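Local coordinates for protein protease lasA (Pseudomonas aeruginosa, PDB 3IT5) that cleaves pentaglycine cross-links in staphylococcal peptidoglycan and degrades elastin, acting as a secreted zinc metalloendopeptidase of the M23A family and a virulence factor, at residues 17-23 and 35-41; 8-14 and 175-180; 81-87 and 98-103; 153-158 and 168-172. All blocks are in the same frame, centred on the assembly; numbering follows the deposited sequence.

From the N terminus, residues 8-14 open the longest loop of the four; contact 2 closes it only when 175-180 comes alongside near the C terminus. The other three contacts all fall within that loop, one after another along the chain, and none cross. Contact 1 closes a short excursion between strands 16-19 and 34-38 and brings two zinc ligands together. Contact 3 then pairs the end of strand 75-83 with strand 98-102 in the same large sheet. Contact 4 ties loop 153-158 to the outer strand of the smaller four-stranded sheet. Contact 1 touches each of the others, whereas contacts 3 and 4 lie on opposite sides of the chain's centre.

Contact 1: residues 17-23 and 35-41; sequences WQPNGAH and FDASYDW. With ZN (zinc ion), chain E.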
# COMPACT_ATOMS: atom_id res chain seq x y z
N TRP A 17 -3.14 7.72 7.17
CA TRP A 17 -1.90 7.05 7.59
C TRP A 17 -0.69 7.78 7.04
O TRP A 17 -0.82 8.60 6.12
CB TRP A 17 -1.88 5.60 7.08
CG TRP A 17 -2.80 4.65 7.79
CD1 TRP A 17 -3.78 4.96 8.69
CD2 TRP A 17 -2.84 3.23 7.62
NE1 TRP A 17 -4.42 3.81 9.10
CE2 TRP A 17 -3.86 2.74 8.46
CE3 TRP A 17 -2.10 2.33 6.85
CZ2 TRP A 17 -4.17 1.38 8.55
CZ3 TRP A 17 -2.41 0.98 6.93
CH2 TRP A 17 -3.44 0.52 7.77
N GLN A 18 0.48 7.48 7.59
CA GLN A 18 1.74 8.06 7.14
C GLN A 18 2.50 7.11 6.21
O GLN A 18 2.95 6.05 6.64
CB GLN A 18 2.65 8.38 8.33
CG GLN A 18 2.12 9.39 9.32
CD GLN A 18 3.06 9.55 10.49
OE1 GLN A 18 4.28 9.39 10.35
NE2 GLN A 18 2.51 9.84 11.66
N PRO A 19 2.67 7.51 4.93
CA PRO A 19 3.47 6.68 4.02
C PRO A 19 4.96 7.00 4.09
O PRO A 19 5.34 8.09 4.53
CB PRO A 19 2.92 7.05 2.64
CG PRO A 19 2.48 8.50 2.80
CD PRO A 19 2.14 8.72 4.26
N ASN A 20 5.80 6.06 3.67
CA ASN A 20 7.23 6.30 3.51
C ASN A 20 7.61 6.29 2.03
O ASN A 20 6.74 6.11 1.18
CB ASN A 20 8.06 5.31 4.35
CG ASN A 20 8.24 3.95 3.66
OD1 ASN A 20 7.55 3.62 2.70
ND2 ASN A 20 9.19 3.17 4.17
N GLY A 21 8.90 6.45 1.74
CA GLY A 21 9.37 6.53 0.36
C GLY A 21 9.21 5.25 -0.45
O GLY A 21 9.25 4.14 0.10
N ALA A 22 9.03 5.42 -1.76
CA ALA A 22 8.89 4.30 -2.67
C ALA A 22 10.14 3.44 -2.71
O ALA A 22 11.27 3.94 -2.58
CB ALA A 22 8.54 4.80 -4.07
N HIS A 23 9.94 2.14 -2.86
CA HIS A 23 11.03 1.18 -2.89
C HIS A 23 10.60 -0.06 -3.65
O HIS A 23 9.42 -0.22 -3.96
CB HIS A 23 11.51 0.83 -1.48
CG HIS A 23 10.41 0.47 -0.53
ND1 HIS A 23 9.59 1.41 0.06
CD2 HIS A 23 9.99 -0.73 -0.06
CE1 HIS A 23 8.72 0.80 0.85
NE2 HIS A 23 8.95 -0.50 0.79
N PHE A 35 5.31 1.13 -1.45
CA PHE A 35 5.49 2.09 -0.37
C PHE A 35 4.87 1.56 0.92
O PHE A 35 3.90 0.79 0.88
CB PHE A 35 4.99 3.50 -0.73
CG PHE A 35 3.49 3.64 -0.75
CD1 PHE A 35 2.79 4.00 0.40
CD2 PHE A 35 2.78 3.47 -1.94
CE1 PHE A 35 1.40 4.15 0.38
CE2 PHE A 35 1.39 3.63 -1.97
CZ PHE A 35 0.70 3.97 -0.81
N ASP A 36 5.44 1.96 2.05
CA ASP A 36 4.93 1.53 3.34
C ASP A 36 4.03 2.61 3.92
O ASP A 36 4.13 3.77 3.54
CB ASP A 36 6.08 1.21 4.30
CG ASP A 36 7.05 0.20 3.74
OD1 ASP A 36 6.61 -0.75 3.05
OD2 ASP A 36 8.26 0.34 3.99
N ALA A 37 3.15 2.20 4.82
CA ALA A 37 2.24 3.12 5.49
C ALA A 37 1.86 2.58 6.85
O ALA A 37 1.63 1.38 7.02
CB ALA A 37 1.00 3.38 4.64
N SER A 38 1.81 3.48 7.83
CA SER A 38 1.40 3.14 9.17
C SER A 38 0.74 4.37 9.77
O SER A 38 1.18 5.50 9.52
CB SER A 38 2.62 2.73 10.01
OG SER A 38 2.24 2.34 11.31
N TYR A 39 -0.31 4.15 10.56
CA TYR A 39 -0.98 5.27 11.23
C TYR A 39 0.02 6.12 12.01
O TYR A 39 0.09 7.33 11.80
CB TYR A 39 -2.11 4.78 12.16
CG TYR A 39 -2.52 5.83 13.19
CD1 TYR A 39 -3.18 6.99 12.80
CD2 TYR A 39 -2.22 5.66 14.54
CE1 TYR A 39 -3.54 7.96 13.73
CE2 TYR A 39 -2.57 6.63 15.48
CZ TYR A 39 -3.24 7.77 15.07
OH TYR A 39 -3.59 8.73 15.99
N ASP A 40 0.81 5.48 12.88
CA ASP A 40 1.71 6.19 13.79
C ASP A 40 3.19 5.76 13.77
O ASP A 40 4.01 6.39 14.43
CB ASP A 40 1.17 6.15 15.23
CG ASP A 40 0.75 4.74 15.67
OD1 ASP A 40 0.92 3.78 14.89
OD2 ASP A 40 0.23 4.61 16.80
N TRP A 41 3.51 4.70 13.02
CA TRP A 41 4.88 4.12 12.96
C TRP A 41 5.49 3.80 14.34
O TRP A 41 6.55 4.34 14.70
CB TRP A 41 5.82 5.00 12.12
CG TRP A 41 5.59 4.89 10.64
CD1 TRP A 41 4.77 5.68 9.88
CD2 TRP A 41 6.18 3.95 9.73
NE1 TRP A 41 4.81 5.28 8.56
CE2 TRP A 41 5.67 4.22 8.45
CE3 TRP A 41 7.10 2.90 9.89
CZ2 TRP A 41 6.04 3.48 7.32
CZ3 TRP A 41 7.47 2.16 8.76
CH2 TRP A 41 6.93 2.45 7.50
ZN ZN E . 8.15 -1.90 2.33
O HOH W 1 4.82 9.02 13.73
O HOH W 2 8.56 -2.94 4.11
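Q18 and S38 form an antiparallel hydrogen-bonded pair, Q18 N to S38 O at 2.9 Å and S38 N to Q18 O at 3.1 Å. Q18 O takes a second donor, W41 NE1 at 2.8 Å. The two N-H groups reach it from opposite faces of the carbonyl plane, and the oxygen lies close to the indole plane. W41 is steadied by an ST motif, its N donating to S38 OG. Water 1 bridges Q18 NE2 and D40 O. At the end of the pair, Y39 CB sits over the five-membered ring of W17 in a CH-pi contact.

N20 grips D36 three times. Its N donates to D36 O, its OD1 accepts from D36 N at 2.8 Å, and its ND2 reaches the anti side of D36 OD2 at 3.0 Å. H23 ND1 donates to G21 O at 2.8 Å, in the ring plane, which leaves NE2 to bind zinc at 2.2 Å. D36 OD1, water 2 and H122 complete the site. Both ligands are oriented by a second shell: a backbone carbonyl sets the rotation of the imidazole, and the N20 amide, with the zinc, probably limits that of the carboxylate, whose oxygens the metal would polarise.

Contact 2: residues 8-14 and 175-180; sequences QLPWRQG and LYNPGL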
# COMPACT_ATOMS: atom_id res chain seq x y z
N GLN A 8 -7.83 3.45 -4.68
CA GLN A 8 -7.72 4.32 -3.52
C GLN A 8 -6.52 3.85 -2.69
O GLN A 8 -5.91 2.83 -3.00
CB GLN A 8 -9.01 4.26 -2.67
CG GLN A 8 -9.32 2.87 -2.11
CD GLN A 8 -10.12 2.90 -0.82
OE1 GLN A 8 -9.62 2.52 0.24
NE2 GLN A 8 -11.36 3.34 -0.90
N LEU A 9 -6.20 4.59 -1.63
CA LEU A 9 -5.14 4.19 -0.69
C LEU A 9 -5.58 2.97 0.14
O LEU A 9 -6.76 2.84 0.46
CB LEU A 9 -4.76 5.36 0.22
CG LEU A 9 -4.21 6.61 -0.48
CD1 LEU A 9 -4.38 7.86 0.40
CD2 LEU A 9 -2.74 6.43 -0.90
N PRO A 10 -4.62 2.08 0.50
CA PRO A 10 -4.94 0.81 1.16
C PRO A 10 -5.25 0.89 2.67
O PRO A 10 -4.80 0.04 3.45
CB PRO A 10 -3.70 -0.05 0.89
CG PRO A 10 -2.59 0.94 0.83
CD PRO A 10 -3.18 2.19 0.20
N TRP A 11 -5.98 1.93 3.07
CA TRP A 11 -6.59 1.98 4.40
C TRP A 11 -8.00 2.55 4.32
O TRP A 11 -8.41 3.06 3.27
CB TRP A 11 -5.73 2.76 5.40
CG TRP A 11 -5.33 4.15 4.98
CD1 TRP A 11 -6.04 5.31 5.18
CD2 TRP A 11 -4.11 4.54 4.34
NE1 TRP A 11 -5.34 6.39 4.68
CE2 TRP A 11 -4.15 5.94 4.17
CE3 TRP A 11 -2.98 3.83 3.90
CZ2 TRP A 11 -3.11 6.65 3.57
CZ3 TRP A 11 -1.94 4.54 3.30
CH2 TRP A 11 -2.02 5.94 3.14
N ARG A 12 -8.75 2.43 5.41
CA ARG A 12 -10.15 2.85 5.44
C ARG A 12 -10.36 4.28 4.97
O ARG A 12 -9.62 5.19 5.33
CB ARG A 12 -10.73 2.70 6.85
CG ARG A 12 -11.01 1.28 7.30
CD ARG A 12 -11.17 1.27 8.81
NE ARG A 12 -11.89 0.09 9.28
CZ ARG A 12 -12.31 -0.08 10.53
NH1 ARG A 12 -12.10 0.87 11.45
NH2 ARG A 12 -12.96 -1.19 10.87
N GLN A 13 -11.40 4.47 4.16
CA GLN A 13 -11.82 5.78 3.71
C GLN A 13 -12.16 6.67 4.91
O GLN A 13 -12.77 6.20 5.88
CB GLN A 13 -13.04 5.64 2.80
CG GLN A 13 -13.15 6.71 1.75
CD GLN A 13 -14.41 6.57 0.93
OE1 GLN A 13 -14.43 5.88 -0.09
NE2 GLN A 13 -15.49 7.21 1.39
N GLY A 14 -11.74 7.93 4.86
CA GLY A 14 -12.01 8.88 5.95
C GLY A 14 -10.92 8.94 7.00
O GLY A 14 -10.99 9.75 7.94
N LEU A 175 -1.84 11.20 5.55
CA LEU A 175 -2.38 11.26 4.19
C LEU A 175 -3.84 10.83 4.19
O LEU A 175 -4.15 9.63 4.28
CB LEU A 175 -1.55 10.37 3.25
CG LEU A 175 -1.77 10.47 1.74
CD1 LEU A 175 -1.45 11.88 1.25
CD2 LEU A 175 -0.91 9.44 1.00
N TYR A 176 -4.74 11.80 4.09
CA TYR A 176 -6.19 11.54 4.09
C TYR A 176 -6.62 10.73 2.87
O TYR A 176 -6.22 11.03 1.75
CB TYR A 176 -7.00 12.84 4.18
CG TYR A 176 -8.50 12.59 4.29
CD1 TYR A 176 -9.33 12.68 3.16
CD2 TYR A 176 -9.08 12.25 5.50
CE1 TYR A 176 -10.70 12.45 3.25
CE2 TYR A 176 -10.45 12.02 5.61
CZ TYR A 176 -11.25 12.12 4.47
OH TYR A 176 -12.61 11.89 4.56
N ASN A 177 -7.44 9.71 3.12
CA ASN A 177 -7.98 8.86 2.06
C ASN A 177 -9.45 9.18 1.79
O ASN A 177 -10.33 8.78 2.56
CB ASN A 177 -7.82 7.38 2.43
CG ASN A 177 -8.33 6.44 1.35
OD1 ASN A 177 -8.55 6.84 0.20
ND2 ASN A 177 -8.52 5.17 1.70
N PRO A 178 -9.73 9.92 0.69
CA PRO A 178 -11.11 10.28 0.38
C PRO A 178 -11.88 9.17 -0.35
O PRO A 178 -13.12 9.21 -0.40
CB PRO A 178 -10.96 11.52 -0.51
CG PRO A 178 -9.62 11.37 -1.15
CD PRO A 178 -8.77 10.49 -0.27
N GLY A 179 -11.16 8.18 -0.88
CA GLY A 179 -11.77 7.06 -1.61
C GLY A 179 -11.29 7.01 -3.04
O GLY A 179 -10.23 7.54 -3.37
N LEU A 180 -12.08 6.37 -3.90
CA LEU A 180 -11.78 6.33 -5.33
C LEU A 180 -12.04 7.68 -5.97
O LEU A 180 -13.02 8.34 -5.64
CB LEU A 180 -12.62 5.26 -6.05
CG LEU A 180 -12.40 3.78 -5.72
CD1 LEU A 180 -13.51 2.95 -6.34
CD2 LEU A 180 -11.03 3.31 -6.19
O HOH W 3 -7.27 7.28 -1.88
O HOH W 4 -14.61 5.76 -3.12
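N177 carries most of the polar contact with residues 8-14. Its backbone O accepts from G14 N at 2.8 Å in an almost straight bond (178°). Its side chain, with CG anti to the backbone N (chi1 -178°), extends into the bend of 8-14, where ND2 makes a short but weak bond to W11 O, 2.6 Å away. The other end of the amide folds its own segment: N177 OD1 accepts from G179 N, an Asx turn.

Two waters extend this polar network. Water 3 accepts from L9 N and donates to N177 OD1, with a weak further bond to G179 O. Water 4 donates to Q13 OE1 and accepts from L180 N.

Ring and apolar contacts, some to carbonyl oxygens, make up the rest. The N177 amide is turned almost perpendicular to the W11 indole (81°), ND2 lying over one face at a distance and CB closer, 3.5 Å from W11 NE1. L175 O meets the edge of the same ring, 3.2 Å from W11 CZ2. L9 and L175 cross at about a right angle, CD1 of L9 lying 3.9 Å from CD2 of L175. Y176 CE2 reaches G14 O at 3.3 Å.

The contact lies at the margin of the large sheet: strand 175-176 pairs with strand 16-19, Y142 of strand 142-145 packs on L9 and L175, and 8-14 runs beside strand 50-52.

Contact 3: residues 81-87 and 98-103; sequences HMDQIQV and KLGVYA
Two side-chain amides of residues 81-87 lie flat against residues 98-103. V101 CG2 sits squarely over one face of the Q84 amide, 3.7 Å from Q84 CD. The aliphatic stem of K98 passes over one face of the Q86 amide, with K98 CG 3.7 Å from Q86 CD; at the end of that amide, NE2 makes a weak bond to K98 O, and water 5 bridges the same two atoms. K98 extends onward to S50, where NZ is hydrogen-bonded to OG.

Beneath these groups is an antiparallel strand pair of the M23 peptidase sheet; on its other edge strand 98-102 forms a classic beta bulge against strand 50-52, L99 and G100 both facing V51. D83 and V101 are the hydrogen-bonded pair, D83 N to V101 O at 2.8 Å and V101 N to D83 O at 3.0 Å. Past the strand end, Q86 N still reaches L99 O.

M82 and L99 meet on the buried side. Bends at chi2 and chi3 (-68° and -64°) fold the M82 chain back so that CE lies 3.7 Å from V101 O and 4.0 Å from L99 CB. V87 CG2 adds to this patch against L99 CD2.

H81, a proposed proton donor or acceptor, stands at the active-site end of the pair. Its ring ND1 is hydrogen-bonded to A109 O, while its backbone O accepts from A103 N at 3.0 Å.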
# COMPACT_ATOMS: atom_id res chain seq x y z
N HIS A 81 3.30 -7.94 5.43
CA HIS A 81 3.26 -7.61 6.86
C HIS A 81 1.81 -7.53 7.36
O HIS A 81 1.46 -6.63 8.12
CB HIS A 81 4.01 -6.31 7.17
CG HIS A 81 5.41 -6.25 6.64
ND1 HIS A 81 6.33 -7.25 6.87
CD2 HIS A 81 6.05 -5.29 5.93
CE1 HIS A 81 7.48 -6.92 6.30
NE2 HIS A 81 7.34 -5.73 5.73
N MET A 82 0.99 -8.48 6.91
CA MET A 82 -0.42 -8.55 7.29
C MET A 82 -0.62 -9.45 8.50
O MET A 82 0.26 -10.24 8.85
CB MET A 82 -1.27 -9.05 6.12
CG MET A 82 -1.34 -8.12 4.92
SD MET A 82 -2.24 -6.60 5.27
CE MET A 82 -3.90 -7.22 5.60
N ASP A 83 -1.79 -9.33 9.13
CA ASP A 83 -2.18 -10.18 10.24
C ASP A 83 -3.70 -10.24 10.27
O ASP A 83 -4.36 -9.39 9.68
CB ASP A 83 -1.62 -9.62 11.56
CG ASP A 83 -1.77 -10.59 12.73
OD1 ASP A 83 -1.92 -11.81 12.52
OD2 ASP A 83 -1.73 -10.12 13.89
N GLN A 84 -4.24 -11.25 10.94
CA GLN A 84 -5.68 -11.36 11.18
C GLN A 84 -6.48 -11.23 9.88
O GLN A 84 -7.46 -10.48 9.79
CB GLN A 84 -6.13 -10.32 12.23
CG GLN A 84 -5.39 -10.44 13.57
CD GLN A 84 -5.77 -9.36 14.58
OE1 GLN A 84 -6.84 -8.76 14.50
NE2 GLN A 84 -4.89 -9.13 15.55
N ILE A 85 -6.03 -11.98 8.87
CA ILE A 85 -6.65 -11.95 7.54
C ILE A 85 -8.10 -12.42 7.60
O ILE A 85 -8.40 -13.50 8.10
CB ILE A 85 -5.83 -12.76 6.50
CG1 ILE A 85 -4.40 -12.22 6.43
CG2 ILE A 85 -6.51 -12.71 5.13
CD1 ILE A 85 -3.52 -12.86 5.35
N GLN A 86 -8.99 -11.56 7.12
CA GLN A 86 -10.42 -11.82 7.20
C GLN A 86 -11.08 -11.99 5.82
O GLN A 86 -12.29 -11.82 5.67
CB GLN A 86 -11.12 -10.76 8.04
CG GLN A 86 -11.02 -9.34 7.51
CD GLN A 86 -11.96 -8.40 8.23
OE1 GLN A 86 -11.93 -8.30 9.46
NE2 GLN A 86 -12.80 -7.69 7.47
N VAL A 87 -10.26 -12.31 4.82
CA VAL A 87 -10.76 -12.63 3.48
C VAL A 87 -10.24 -14.01 3.05
O VAL A 87 -9.30 -14.54 3.66
CB VAL A 87 -10.41 -11.53 2.44
CG1 VAL A 87 -11.34 -10.32 2.60
CG2 VAL A 87 -8.95 -11.12 2.53
N LYS A 98 -12.15 -4.44 4.08
CA LYS A 98 -11.12 -4.74 5.08
C LYS A 98 -10.52 -6.13 4.86
O LYS A 98 -11.23 -7.13 4.90
CB LYS A 98 -11.67 -4.59 6.50
CG LYS A 98 -10.67 -4.95 7.60
CD LYS A 98 -11.16 -4.50 8.97
CE LYS A 98 -10.27 -5.03 10.10
NZ LYS A 98 -10.64 -4.40 11.40
N LEU A 99 -9.21 -6.16 4.64
CA LEU A 99 -8.47 -7.41 4.41
C LEU A 99 -7.93 -7.99 5.71
O LEU A 99 -7.67 -9.20 5.80
CB LEU A 99 -7.31 -7.17 3.44
CG LEU A 99 -7.63 -6.49 2.10
CD1 LEU A 99 -6.37 -6.41 1.24
CD2 LEU A 99 -8.73 -7.23 1.36
N GLY A 100 -7.76 -7.13 6.71
CA GLY A 100 -7.23 -7.52 8.01
C GLY A 100 -6.60 -6.33 8.73
O GLY A 100 -7.16 -5.23 8.75
N VAL A 101 -5.43 -6.57 9.31
CA VAL A 101 -4.66 -5.51 9.96
C VAL A 101 -3.20 -5.68 9.56
O VAL A 101 -2.81 -6.75 9.09
CB VAL A 101 -4.78 -5.57 11.51
CG1 VAL A 101 -6.16 -5.11 11.97
CG2 VAL A 101 -4.47 -6.97 12.04
N TYR A 102 -2.40 -4.63 9.73
CA TYR A 102 -0.96 -4.83 9.66
C TYR A 102 -0.47 -5.39 10.99
O TYR A 102 -1.09 -5.16 12.03
CB TYR A 102 -0.18 -3.59 9.19
CG TYR A 102 -0.30 -2.33 10.03
CD1 TYR A 102 0.49 -2.14 11.16
CD2 TYR A 102 -1.16 -1.30 9.65
CE1 TYR A 102 0.39 -0.97 11.92
CE2 TYR A 102 -1.26 -0.12 10.39
CZ TYR A 102 -0.48 0.03 11.53
OH TYR A 102 -0.58 1.19 12.26
N ALA A 103 0.61 -6.16 10.95
CA ALA A 103 1.05 -6.93 12.12
C ALA A 103 1.69 -6.07 13.22
O ALA A 103 2.47 -5.16 12.93
CB ALA A 103 2.00 -8.06 11.69
O HOH W 5 -13.75 -7.87 4.98

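Contact 4: residues 153-158 and 168-172; sequences NDCRRY and THCAF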
# COMPACT_ATOMS: atom_id res chain seq x y z
N ASN A 153 12.70 9.85 0.51
CA ASN A 153 11.51 10.50 1.07
C ASN A 153 11.61 12.02 1.09
O ASN A 153 10.77 12.70 1.70
CB ASN A 153 11.21 9.96 2.48
CG ASN A 153 12.40 10.08 3.43
OD1 ASN A 153 13.20 11.01 3.33
ND2 ASN A 153 12.50 9.14 4.36
N ASP A 154 12.64 12.55 0.44
CA ASP A 154 12.79 13.98 0.22
C ASP A 154 11.56 14.45 -0.55
O ASP A 154 11.30 13.98 -1.65
CB ASP A 154 14.07 14.25 -0.59
CG ASP A 154 14.52 15.71 -0.53
OD1 ASP A 154 13.65 16.62 -0.53
OD2 ASP A 154 15.75 15.94 -0.52
N CYS A 155 10.81 15.38 0.05
CA CYS A 155 9.52 15.82 -0.49
C CYS A 155 9.63 16.55 -1.84
O CYS A 155 8.63 16.77 -2.53
CB CYS A 155 8.75 16.67 0.53
SG CYS A 155 6.96 16.76 0.20
N ARG A 156 10.86 16.91 -2.21
CA ARG A 156 11.15 17.48 -3.52
C ARG A 156 11.16 16.42 -4.63
O ARG A 156 10.86 16.72 -5.79
CB ARG A 156 12.47 18.25 -3.48
CG ARG A 156 12.35 19.64 -2.89
CD ARG A 156 13.58 20.05 -2.09
NE ARG A 156 14.77 20.25 -2.91
CZ ARG A 156 15.92 19.58 -2.77
NH1 ARG A 156 16.05 18.66 -1.82
NH2 ARG A 156 16.94 19.84 -3.56
N ARG A 157 11.50 15.18 -4.27
CA ARG A 157 11.60 14.08 -5.24
C ARG A 157 10.48 13.06 -5.09
O ARG A 157 9.95 12.55 -6.08
CB ARG A 157 12.95 13.38 -5.15
CG ARG A 157 14.15 14.31 -5.26
CD ARG A 157 15.44 13.53 -5.16
NE ARG A 157 16.46 14.31 -4.46
CZ ARG A 157 16.96 14.01 -3.27
NH1 ARG A 157 16.56 12.91 -2.63
NH2 ARG A 157 17.88 14.79 -2.72
N TYR A 158 10.15 12.73 -3.84
CA TYR A 158 9.06 11.80 -3.53
C TYR A 158 7.88 12.56 -2.94
O TYR A 158 8.03 13.27 -1.95
CB TYR A 158 9.53 10.72 -2.55
CG TYR A 158 8.44 9.73 -2.17
CD1 TYR A 158 8.02 8.76 -3.07
CD2 TYR A 158 7.84 9.77 -0.91
CE1 TYR A 158 7.02 7.86 -2.74
CE2 TYR A 158 6.84 8.87 -0.57
CZ TYR A 158 6.44 7.91 -1.49
OH TYR A 158 5.46 7.00 -1.17
N THR A 168 0.68 19.28 -2.42
CA THR A 168 1.76 18.30 -2.39
C THR A 168 1.84 17.67 -1.00
O THR A 168 1.75 18.37 0.01
CB THR A 168 3.10 18.95 -2.77
OG1 THR A 168 2.98 19.56 -4.06
CG2 THR A 168 4.24 17.92 -2.81
N HIS A 169 1.99 16.35 -0.96
CA HIS A 169 1.92 15.60 0.29
C HIS A 169 3.17 14.76 0.52
O HIS A 169 3.54 13.93 -0.31
CB HIS A 169 0.66 14.72 0.31
CG HIS A 169 -0.60 15.50 0.10
ND1 HIS A 169 -1.44 15.86 1.13
CD2 HIS A 169 -1.15 16.01 -1.03
CE1 HIS A 169 -2.46 16.55 0.65
NE2 HIS A 169 -2.31 16.65 -0.66
N CYS A 170 3.81 14.99 1.67
CA CYS A 170 5.13 14.44 1.95
C CYS A 170 5.08 13.10 2.68
O CYS A 170 4.08 12.75 3.31
CB CYS A 170 5.96 15.45 2.77
SG CYS A 170 6.11 17.11 2.02
N ALA A 171 6.19 12.36 2.59
CA ALA A 171 6.38 11.17 3.41
C ALA A 171 6.36 11.57 4.88
O ALA A 171 6.83 12.65 5.24
CB ALA A 171 7.69 10.50 3.06
N PHE A 172 5.78 10.70 5.70
CA PHE A 172 5.69 10.88 7.16
C PHE A 172 4.79 12.04 7.62
O PHE A 172 4.98 12.59 8.71
CB PHE A 172 7.09 10.92 7.80
CG PHE A 172 7.93 9.71 7.48
CD1 PHE A 172 9.16 9.84 6.84
CD2 PHE A 172 7.49 8.43 7.82
CE1 PHE A 172 9.93 8.72 6.54
CE2 PHE A 172 8.26 7.31 7.52
CZ PHE A 172 9.48 7.46 6.88
O HOH W 6 8.02 13.00 0.59
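The C155-C170 disulfide ties the loop that precedes strand 159-162 to the chain leaving strand 168-169. The SG atoms of C155 and C170 are 2.0 Å apart with a chi3 of -84°, close to perpendicular, as in a relaxed disulfide. C155 SG points away from its own backbone N (chi1 -159°), which carries the sulfur across to its partner; T168 CG2 flanks it at 4.2 Å.

Beside the covalent link, water 6 stitches the backbones together. It donates to N153 O and to Y158 O, the latter at 2.6 Å, and accepts from A171 N at 2.8 Å, so polar backbone atoms of both segments are satisfied through one molecule. A171 CB touches two side chains, N153 CB at 3.6 Å and, at the ring edge, Y158 CD2 at 4.0 Å. N153 ND2 comes to the edge of the F172 ring, 3.4 Å from CE1, with the amide and ring planes 70° apart.

The loop also has internal bracing. D154 O accepts from both R157 N and Y158 N, and D154 OD1 takes R156 N in an Asx turn. D154 forms a salt bridge with R156 NH1, while its OD2 lies over the face of the R157 guanidinium, where the attraction is of charges alone; R157 NH1 also pairs with D152.

Strand 168-169 is an outermost strand of the four-stranded sheet and lies next to 159-162, whose residues Y159 and Y161 touch T168. Beyond it, F172 packs edge-to-face with W41 and bonds through its backbone to P19 of strand 16-19, linking this corner to the large sheet.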